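Side-chain contacts in proline iminopeptidase (Streptomyces halstedii, PDB 3WMR), which is an amidohydrolase of the alpha/beta hydrolase fold that acts on polyketide substrates and may also release N-terminal proline from peptides: residues A[96-101]-A[224-229]; A[148-153]-A[264-269]; A[288-293]-A[297-302]. All coordinates share one frame; numbering follows the deposited sequence.

Interaction 1 (A[96-101]-A[224-229])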
loop_
_atom_site.group_PDB
_atom_site.type_symbol
_atom_site.label_atom_id
_atom_site.label_comp_id
_atom_site.label_asym_id
_atom_site.label_seq_id
_atom_site.Cartn_x
_atom_site.Cartn_y
_atom_site.Cartn_z
ATOM N N ASP A 96 -20.884 4.155 -0.817
ATOM C CA ASP A 96 -21.150 3.934 0.608
ATOM C C ASP A 96 -20.860 2.499 1.076
ATOM O O ASP A 96 -20.888 2.231 2.280
ATOM C CB ASP A 96 -22.572 4.392 1.009
ATOM C CG ASP A 96 -23.674 3.717 0.212
ATOM O OD1 ASP A 96 -23.439 2.654 -0.397
ATOM O OD2 ASP A 96 -24.799 4.256 0.210
ATOM N N PHE A 97 -20.579 1.596 0.133
ATOM C CA PHE A 97 -20.147 0.229 0.447
ATOM C C PHE A 97 -18.633 0.117 0.652
ATOM O O PHE A 97 -18.180 -0.715 1.436
ATOM C CB PHE A 97 -20.560 -0.739 -0.662
ATOM C CG PHE A 97 -20.143 -2.164 -0.416
ATOM C CD1 PHE A 97 -18.990 -2.677 -1.003
ATOM C CD2 PHE A 97 -20.899 -2.997 0.406
ATOM C CE1 PHE A 97 -18.598 -3.987 -0.774
ATOM C CE2 PHE A 97 -20.517 -4.308 0.633
ATOM C CZ PHE A 97 -19.365 -4.804 0.039
ATOM N N TRP A 98 -17.865 0.933 -0.067
ATOM C CA TRP A 98 -16.411 0.844 -0.035
ATOM C C TRP A 98 -15.856 1.761 1.045
ATOM O O TRP A 98 -15.557 2.934 0.802
ATOM C CB TRP A 98 -15.824 1.175 -1.410
ATOM C CG TRP A 98 -16.275 0.214 -2.469
ATOM C CD1 TRP A 98 -17.093 0.487 -3.535
ATOM C CD2 TRP A 98 -15.966 -1.181 -2.554
ATOM N NE1 TRP A 98 -17.298 -0.649 -4.280
ATOM C CE2 TRP A 98 -16.615 -1.687 -3.703
ATOM C CE3 TRP A 98 -15.192 -2.051 -1.781
ATOM C CZ2 TRP A 98 -16.511 -3.025 -4.095
ATOM C CZ3 TRP A 98 -15.094 -3.384 -2.172
ATOM C CH2 TRP A 98 -15.749 -3.855 -3.316
ATOM N N THR A 99 -15.716 1.208 2.241
ATOM C CA THR A 99 -15.319 1.971 3.402
ATOM C C THR A 99 -14.041 1.408 3.995
ATOM O O THR A 99 -13.666 0.266 3.728
ATOM C CB THR A 99 -16.396 1.872 4.487
ATOM O OG1 THR A 99 -16.578 0.489 4.816
ATOM C CG2 THR A 99 -17.708 2.458 3.976
ATOM N N VAL A 100 -13.383 2.229 4.799
ATOM C CA VAL A 100 -12.249 1.785 5.577
ATOM C C VAL A 100 -12.668 0.653 6.535
ATOM O O VAL A 100 -11.931 -0.308 6.718
ATOM C CB VAL A 100 -11.625 2.959 6.371
ATOM C CG1 VAL A 100 -10.429 2.485 7.189
ATOM C CG2 VAL A 100 -11.242 4.095 5.430
ATOM N N GLN A 101 -13.849 0.769 7.151
ATOM C CA GLN A 101 -14.327 -0.259 8.084
ATOM C C GLN A 101 -14.415 -1.625 7.416
ATOM O O GLN A 101 -14.055 -2.639 8.005
ATOM C CB GLN A 101 -15.701 0.108 8.663
ATOM C CG GLN A 101 -16.185 -0.897 9.708
ATOM C CD GLN A 101 -15.260 -0.988 10.918
ATOM O OE1 GLN A 101 -14.824 -2.083 11.318
ATOM N NE2 GLN A 101 -14.963 0.169 11.524
ATOM N N PRO A 224 -11.750 -1.421 -12.133
ATOM C CA PRO A 224 -11.304 -0.214 -11.466
ATOM C C PRO A 224 -12.288 0.270 -10.394
ATOM O O PRO A 224 -12.112 1.362 -9.874
ATOM C CB PRO A 224 -11.211 0.784 -12.622
ATOM C CG PRO A 224 -12.301 0.369 -13.552
ATOM C CD PRO A 224 -12.512 -1.113 -13.359
ATOM N N THR A 225 -13.290 -0.543 -10.069
ATOM C CA THR A 225 -14.363 -0.145 -9.152
ATOM C C THR A 225 -13.803 0.498 -7.887
ATOM O O THR A 225 -14.099 1.655 -7.593
ATOM C CB THR A 225 -15.244 -1.351 -8.763
ATOM O OG1 THR A 225 -15.810 -1.935 -9.944
ATOM C CG2 THR A 225 -16.372 -0.936 -7.827
ATOM N N VAL A 226 -12.950 -0.246 -7.183
ATOM C CA VAL A 226 -12.485 0.151 -5.842
ATOM C C VAL A 226 -11.550 1.356 -5.903
ATOM O O VAL A 226 -11.773 2.357 -5.224
ATOM C CB VAL A 226 -11.791 -1.027 -5.116
ATOM C CG1 VAL A 226 -11.309 -0.620 -3.724
ATOM C CG2 VAL A 226 -12.727 -2.226 -5.011
ATOM N N TYR A 227 -10.514 1.253 -6.728
ATOM C CA TYR A 227 -9.515 2.317 -6.892
ATOM C C TYR A 227 -10.135 3.649 -7.330
ATOM O O TYR A 227 -9.801 4.695 -6.773
ATOM C CB TYR A 227 -8.437 1.870 -7.898
ATOM C CG TYR A 227 -7.208 2.748 -7.996
ATOM C CD1 TYR A 227 -6.142 2.598 -7.114
ATOM C CD2 TYR A 227 -7.071 3.684 -9.017
ATOM C CE1 TYR A 227 -5.000 3.379 -7.224
ATOM C CE2 TYR A 227 -5.933 4.470 -9.123
ATOM C CZ TYR A 227 -4.906 4.314 -8.222
ATOM O OH TYR A 227 -3.782 5.087 -8.320
ATOM N N THR A 228 -11.023 3.612 -8.331
ATOM C CA THR A 228 -11.642 4.838 -8.841
ATOM C C THR A 228 -12.661 5.390 -7.829
ATOM O O THR A 228 -12.764 6.601 -7.671
ATOM C CB THR A 228 -12.252 4.675 -10.259
ATOM O OG1 THR A 228 -13.319 3.715 -10.251
ATOM C CG2 THR A 228 -11.165 4.250 -11.297
ATOM N N THR A 229 -13.357 4.511 -7.107
ATOM C CA THR A 229 -14.279 4.955 -6.064
ATOM C C THR A 229 -13.555 5.642 -4.916
ATOM O O THR A 229 -13.870 6.780 -4.573
ATOM C CB THR A 229 -15.125 3.797 -5.505
ATOM O OG1 THR A 229 -15.888 3.223 -6.563
ATOM C CG2 THR A 229 -16.090 4.302 -4.419
#
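W98 meets the first turn of helix 225-230 through three methyl groups, and the contact across the segments is wholly apolar. The main term is a CH-pi interaction: V226 CG2 stands 3.8 Å from the centroid of the W98 six-membered ring, only 8° off the ring normal. F97 CD1 lies over the opposite face of the indole, which is thus held between V226 and its own chain neighbour. Two threonine methyls reach the pyrrole end obliquely, T225 CG2 at 3.7 Å from W98 NE1 and T229 CG2 at 4.0 Å from W98 CD1. In both threonines OG1 sits beside the backbone N (chi1 -58° in T225, -60° in T229), which puts CG2 anti to that N and turns it to the indole. Their hydroxyls bond elsewhere: T229 OG1 gives a 2.6 Å hydrogen bond to T225 O, and T225 OG1 pairs with D223. W98 NE1 is satisfied by K93 O. Were W98 cut down to an alanine, the three methyls would probably face a gap and K93 O would lose this donor. Just beyond W98, T99 N-caps helix 100-113, whose F103 touches both W98 and V226, so that helix and helix 225-230 pack about a shared apolar cluster.

Interaction 2 (A[148-153]-A[264-269])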
loop_
_atom_site.group_PDB
_atom_site.type_symbol
_atom_site.label_atom_id
_atom_site.label_comp_id
_atom_site.label_asym_id
_atom_site.label_seq_id
_atom_site.Cartn_x
_atom_site.Cartn_y
_atom_site.Cartn_z
ATOM N N VAL A 148 4.963 1.020 7.807
ATOM C CA VAL A 148 4.205 1.866 6.905
ATOM C C VAL A 148 5.187 2.355 5.840
ATOM O O VAL A 148 6.024 3.230 6.092
ATOM C CB VAL A 148 3.482 3.035 7.625
ATOM C CG1 VAL A 148 2.469 2.477 8.609
ATOM C CG2 VAL A 148 4.462 3.971 8.318
ATOM N N ALA A 149 5.069 1.733 4.666
ATOM C CA ALA A 149 5.975 1.908 3.557
ATOM C C ALA A 149 5.303 2.700 2.446
ATOM O O ALA A 149 4.267 2.278 1.944
ATOM C CB ALA A 149 6.387 0.541 3.021
ATOM N N ASN A 150 5.895 3.837 2.063
ATOM C CA ASN A 150 5.398 4.644 0.945
ATOM C C ASN A 150 3.966 5.063 1.197
ATOM O O ASN A 150 3.131 5.106 0.291
ATOM C CB ASN A 150 5.513 3.876 -0.371
ATOM C CG ASN A 150 6.809 3.096 -0.464
ATOM O OD1 ASN A 150 7.893 3.680 -0.549
ATOM N ND2 ASN A 150 6.715 1.799 -0.394
ATOM N N ALA A 151 3.687 5.373 2.453
ATOM C CA ALA A 151 2.311 5.612 2.888
ATOM C C ALA A 151 2.192 6.941 3.584
ATOM O O ALA A 151 2.879 7.176 4.575
ATOM C CB ALA A 151 1.867 4.493 3.809
ATOM N N PRO A 152 1.277 7.816 3.098
ATOM C CA PRO A 152 1.066 9.113 3.738
ATOM C C PRO A 152 0.237 8.970 5.003
ATOM O O PRO A 152 -0.495 8.003 5.128
ATOM C CB PRO A 152 0.247 9.870 2.695
ATOM C CG PRO A 152 -0.615 8.814 2.097
ATOM C CD PRO A 152 0.245 7.556 2.077
ATOM N N ALA A 153 0.328 9.943 5.908
ATOM C CA ALA A 153 -0.532 9.972 7.107
ATOM C C ALA A 153 -1.856 10.684 6.840
ATOM O O ALA A 153 -2.813 10.530 7.596
ATOM C CB ALA A 153 0.183 10.653 8.264
ATOM N N ARG A 264 13.557 8.199 -1.490
ATOM C CA ARG A 264 13.962 9.611 -1.559
ATOM C C ARG A 264 13.098 10.373 -2.577
ATOM O O ARG A 264 12.687 11.509 -2.328
ATOM C CB ARG A 264 15.466 9.729 -1.897
ATOM C CG ARG A 264 16.024 11.156 -2.047
ATOM C CD ARG A 264 15.717 12.062 -0.845
ATOM N NE ARG A 264 16.571 11.810 0.327
ATOM C CZ ARG A 264 16.261 12.103 1.599
ATOM N NH1 ARG A 264 15.085 12.650 1.933
ATOM N NH2 ARG A 264 17.133 11.821 2.562
ATOM N N HIS A 265 12.791 9.709 -3.693
ATOM C CA HIS A 265 12.002 10.289 -4.790
ATOM C C HIS A 265 10.490 9.974 -4.704
ATOM O O HIS A 265 9.743 10.232 -5.640
ATOM C CB HIS A 265 12.570 9.781 -6.122
ATOM C CG HIS A 265 14.042 10.016 -6.268
ATOM N ND1 HIS A 265 14.961 8.986 -6.338
ATOM C CD2 HIS A 265 14.759 11.164 -6.327
ATOM C CE1 HIS A 265 16.176 9.492 -6.450
ATOM N NE2 HIS A 265 16.084 10.810 -6.444
ATOM N N ASP A 266 10.055 9.435 -3.566
ATOM C CA ASP A 266 8.694 8.951 -3.371
ATOM C C ASP A 266 7.663 10.082 -3.476
ATOM O O ASP A 266 7.868 11.172 -2.944
ATOM C CB ASP A 266 8.610 8.301 -1.983
ATOM C CG ASP A 266 7.483 7.280 -1.838
ATOM O OD1 ASP A 266 6.401 7.388 -2.483
ATOM O OD2 ASP A 266 7.693 6.370 -0.996
ATOM N N GLU A 267 6.564 9.814 -4.175
ATOM C CA GLU A 267 5.343 10.647 -4.052
ATOM C C GLU A 267 4.879 10.763 -2.587
ATOM O O GLU A 267 4.280 11.779 -2.192
ATOM C CB GLU A 267 4.216 10.098 -4.925
ATOM C CG GLU A 267 3.958 8.608 -4.815
ATOM C CD GLU A 267 2.750 8.161 -5.595
ATOM O OE1 GLU A 267 2.264 8.926 -6.449
ATOM O OE2 GLU A 267 2.282 7.036 -5.351
ATOM N N ALA A 268 5.137 9.716 -1.800
ATOM C CA ALA A 268 4.960 9.768 -0.353
ATOM C C ALA A 268 6.164 10.505 0.224
ATOM O O ALA A 268 7.161 9.882 0.635
ATOM C CB ALA A 268 4.819 8.366 0.227
ATOM N N THR A 269 6.084 11.834 0.193
ATOM C CA THR A 269 7.228 12.692 0.488
ATOM C C THR A 269 7.491 12.744 1.976
ATOM O O THR A 269 6.622 12.353 2.765
ATOM C CB THR A 269 7.013 14.151 0.032
ATOM O OG1 THR A 269 5.872 14.701 0.717
ATOM C CG2 THR A 269 6.843 14.251 -1.490
#
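N150 and D266 approach with their side chains at about a right angle, the amide and carboxylate planes 45° apart. D266 OD2 lies against the base of the asparagine, 3.4 Å from N150 CB. The aspartate reaches inward because its CG is anti to the backbone N (chi1 -157°). Its other oxygen turns back on its own chain: A268 N donates to D266 OD1 over 2.7 Å, an Asx turn whose N-H arrives from above the carboxylate plane. The same OD1 takes a hydrogen bond from H293 ND1, while OD2 accepts from G263 N, so both oxygens are fixed and the carboxylate cannot readily rotate. D266, H293 and S126 are the predicted catalytic triad of this hydrolase. Beside the carboxylate, A268 CB packs on the N150 backbone, 3.5 Å from N150 C. N150 itself adopts left-handed backbone angles where the chain leaves strand 143-149. That strand lies between strands 120-125 and 258-263: A149 bonds to G124 and S126, V148 to M259 and L261. W158 of helix 155-166 covers A268 and P152, and T269 N-caps helix 270-279 just beyond.

Interaction 3 (A[288-293]-A[297-302])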
loop_
_atom_site.group_PDB
_atom_site.type_symbol
_atom_site.label_atom_id
_atom_site.label_comp_id
_atom_site.label_asym_id
_atom_site.label_seq_id
_atom_site.Cartn_x
_atom_site.Cartn_y
_atom_site.Cartn_z
ATOM N N LEU A 288 15.182 5.186 1.227
ATOM C CA LEU A 288 15.963 4.485 0.238
ATOM C C LEU A 288 16.267 5.471 -0.888
ATOM O O LEU A 288 15.383 5.921 -1.633
ATOM C CB LEU A 288 15.248 3.225 -0.224
ATOM C CG LEU A 288 15.381 2.098 0.816
ATOM C CD1 LEU A 288 14.589 2.406 2.082
ATOM C CD2 LEU A 288 14.954 0.753 0.248
ATOM N N GLU A 289 17.544 5.815 -0.975
ATOM C CA GLU A 289 17.995 6.985 -1.728
ATOM C C GLU A 289 17.859 6.874 -3.238
ATOM O O GLU A 289 17.866 7.889 -3.921
ATOM C CB GLU A 289 19.447 7.311 -1.360
ATOM C CG GLU A 289 19.664 7.665 0.109
ATOM C CD GLU A 289 18.909 8.911 0.567
ATOM O OE1 GLU A 289 18.389 9.674 -0.274
ATOM O OE2 GLU A 289 18.833 9.133 1.797
ATOM N N ASN A 290 17.718 5.662 -3.760
ATOM C CA ASN A 290 17.519 5.472 -5.195
ATOM C C ASN A 290 16.163 4.862 -5.524
ATOM O O ASN A 290 15.991 4.218 -6.570
ATOM C CB ASN A 290 18.651 4.632 -5.769
ATOM C CG ASN A 290 20.014 5.249 -5.510
ATOM O OD1 ASN A 290 20.166 6.476 -5.487
ATOM N ND2 ASN A 290 21.003 4.404 -5.301
ATOM N N SER A 291 15.190 5.106 -4.641
ATOM C CA SER A 291 13.846 4.572 -4.797
ATOM C C SER A 291 12.830 5.720 -4.812
ATOM O O SER A 291 13.098 6.824 -4.325
ATOM C CB SER A 291 13.496 3.605 -3.653
ATOM O OG SER A 291 14.311 2.444 -3.620
ATOM N N SER A 292 11.676 5.437 -5.395
ATOM C CA SER A 292 10.493 6.270 -5.228
ATOM C C SER A 292 9.450 5.477 -4.445
ATOM O O SER A 292 9.622 5.234 -3.250
ATOM C CB SER A 292 9.963 6.757 -6.583
ATOM O OG SER A 292 9.582 5.675 -7.416
ATOM N N HIS A 293 8.376 5.072 -5.109
ATOM C CA HIS A 293 7.224 4.494 -4.425
ATOM C C HIS A 293 7.303 2.983 -4.257
ATOM O O HIS A 293 6.558 2.408 -3.451
ATOM C CB HIS A 293 5.944 4.866 -5.191
ATOM C CG HIS A 293 4.701 4.780 -4.375
ATOM N ND1 HIS A 293 4.468 5.594 -3.288
ATOM C CD2 HIS A 293 3.601 4.007 -4.511
ATOM C CE1 HIS A 293 3.285 5.315 -2.778
ATOM N NE2 HIS A 293 2.742 4.351 -3.497
ATOM N N LEU A 297 11.296 -3.005 -5.396
ATOM C CA LEU A 297 11.601 -3.298 -6.795
ATOM C C LEU A 297 12.796 -2.485 -7.259
ATOM O O LEU A 297 13.672 -2.986 -7.964
ATOM C CB LEU A 297 10.385 -2.980 -7.676
ATOM C CG LEU A 297 9.250 -4.004 -7.601
ATOM C CD1 LEU A 297 8.017 -3.500 -8.324
ATOM C CD2 LEU A 297 9.696 -5.340 -8.186
ATOM N N GLU A 298 12.818 -1.223 -6.853
ATOM C CA GLU A 298 13.828 -0.276 -7.265
ATOM C C GLU A 298 15.170 -0.528 -6.616
ATOM O O GLU A 298 16.206 -0.397 -7.274
ATOM C CB GLU A 298 13.352 1.156 -6.986
ATOM C CG GLU A 298 12.162 1.533 -7.854
ATOM C CD GLU A 298 11.377 2.711 -7.316
ATOM O OE1 GLU A 298 11.241 2.817 -6.081
ATOM O OE2 GLU A 298 10.934 3.540 -8.133
ATOM N N GLU A 299 15.162 -0.877 -5.331
ATOM C CA GLU A 299 16.391 -1.254 -4.626
ATOM C C GLU A 299 16.156 -2.578 -3.919
ATOM O O GLU A 299 16.048 -2.619 -2.693
ATOM C CB GLU A 299 16.788 -0.172 -3.622
ATOM C CG GLU A 299 17.139 1.147 -4.270
ATOM C CD GLU A 299 17.702 2.136 -3.283
ATOM O OE1 GLU A 299 18.844 1.917 -2.862
ATOM O OE2 GLU A 299 17.024 3.137 -2.943
ATOM N N PRO A 300 16.057 -3.668 -4.701
ATOM C CA PRO A 300 15.590 -4.942 -4.158
ATOM C C PRO A 300 16.378 -5.409 -2.942
ATOM O O PRO A 300 15.793 -5.856 -1.947
ATOM C CB PRO A 300 15.769 -5.925 -5.321
ATOM C CG PRO A 300 15.963 -5.105 -6.540
ATOM C CD PRO A 300 16.492 -3.774 -6.105
ATOM N N GLU A 301 17.697 -5.300 -3.016
ATOM C CA GLU A 301 18.571 -5.810 -1.960
ATOM C C GLU A 301 18.565 -4.909 -0.733
ATOM O O GLU A 301 18.481 -5.398 0.382
ATOM C CB GLU A 301 19.996 -5.975 -2.483
ATOM C CG GLU A 301 20.083 -6.990 -3.608
ATOM C CD GLU A 301 21.214 -6.717 -4.578
ATOM O OE1 GLU A 301 21.858 -7.697 -5.001
ATOM O OE2 GLU A 301 21.462 -5.534 -4.918
ATOM N N ARG A 302 18.650 -3.599 -0.940
ATOM C CA ARG A 302 18.667 -2.653 0.181
ATOM C C ARG A 302 17.338 -2.655 0.975
ATOM O O ARG A 302 17.336 -2.557 2.198
ATOM C CB ARG A 302 19.008 -1.246 -0.321
ATOM C CG ARG A 302 19.114 -0.175 0.763
ATOM C CD ARG A 302 20.150 -0.535 1.812
ATOM N NE ARG A 302 20.025 0.279 3.025
ATOM C CZ ARG A 302 20.556 -0.043 4.206
ATOM N NH1 ARG A 302 21.253 -1.169 4.363
ATOM N NH2 ARG A 302 20.383 0.761 5.243
HETATM O O HOH W 1 19.369 3.262 -0.749
#
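The carboxylates of E298 and E299 are the flat groups here, each gripped by the loop 288-293 in its own way. Over the E299 group, N290 N comes from above the plane, 53° out of it, with a 2.7 Å hydrogen bond to E299 OE2. S291 OG meets the same E299 OE2 nearly in plane, on the anti side, at 2.9 Å, so one oxygen holds two donors. E299 OE1 takes a water 2.6 Å away, which accepts in turn from E289 N. The N290 amide plane lies 36° from that of the E299 carboxylate, and L288 CB packs near E299 OE2.

Within the loop, S292 holds both oxygens of E298. S292 N reaches E298 OE1 from above the carboxylate plane at 2.7 Å, while S292 OG uses the syn lone pair of E298 OE2 at 2.6 Å. The serine hydroxyl is placed for this by a chi1 of 61°, which sets OG between the backbone N and the carbonyl carbon. E298 OE2 also accepts from R205 N. So many donors would probably keep both glutamates ionised.

Farther out, L288 CD2 rests 4.3 Å from R302 CG. The carboxylate of E289 leads off to a salt bridge with R264. The loop begins with a type I beta turn from L288 to S291, closed by S291 N to L288 O. The two glutamates lie at the join of two helices: E298 ends helix 295-298, and E299 is the N-cap residue of helix 300-312. Together they tie the helix join to the loop carrying H293, whose side chain lies close to S126. This is the histidine loop after the last strand of an alpha/beta hydrolase, with H293 the predicted proton donor of the catalytic triad.

Overall arrangement
From the N terminus, the segment 96-101 leads into helix 100-113, and its partner 224-229 lies far on, after the helices that follow strand 143-149. Interaction 1 therefore closes a long loop, and interaction 2 crosses it: 148-153 falls within that loop and 264-269 beyond it. Interaction 3 comes afterwards in series, a short local closure of the loop after edge strand 283-288. Interactions 2 and 3 touch, through the D266–H293 hydrogen bond and the R264–E289 salt bridge, and so join two strand-end loops at the predicted active site. Interaction 1 lies across the chain's centre from interaction 3, tying helix 225-230, in the insertion between strands 143-149 and 258-263, to the start of helix 100-113.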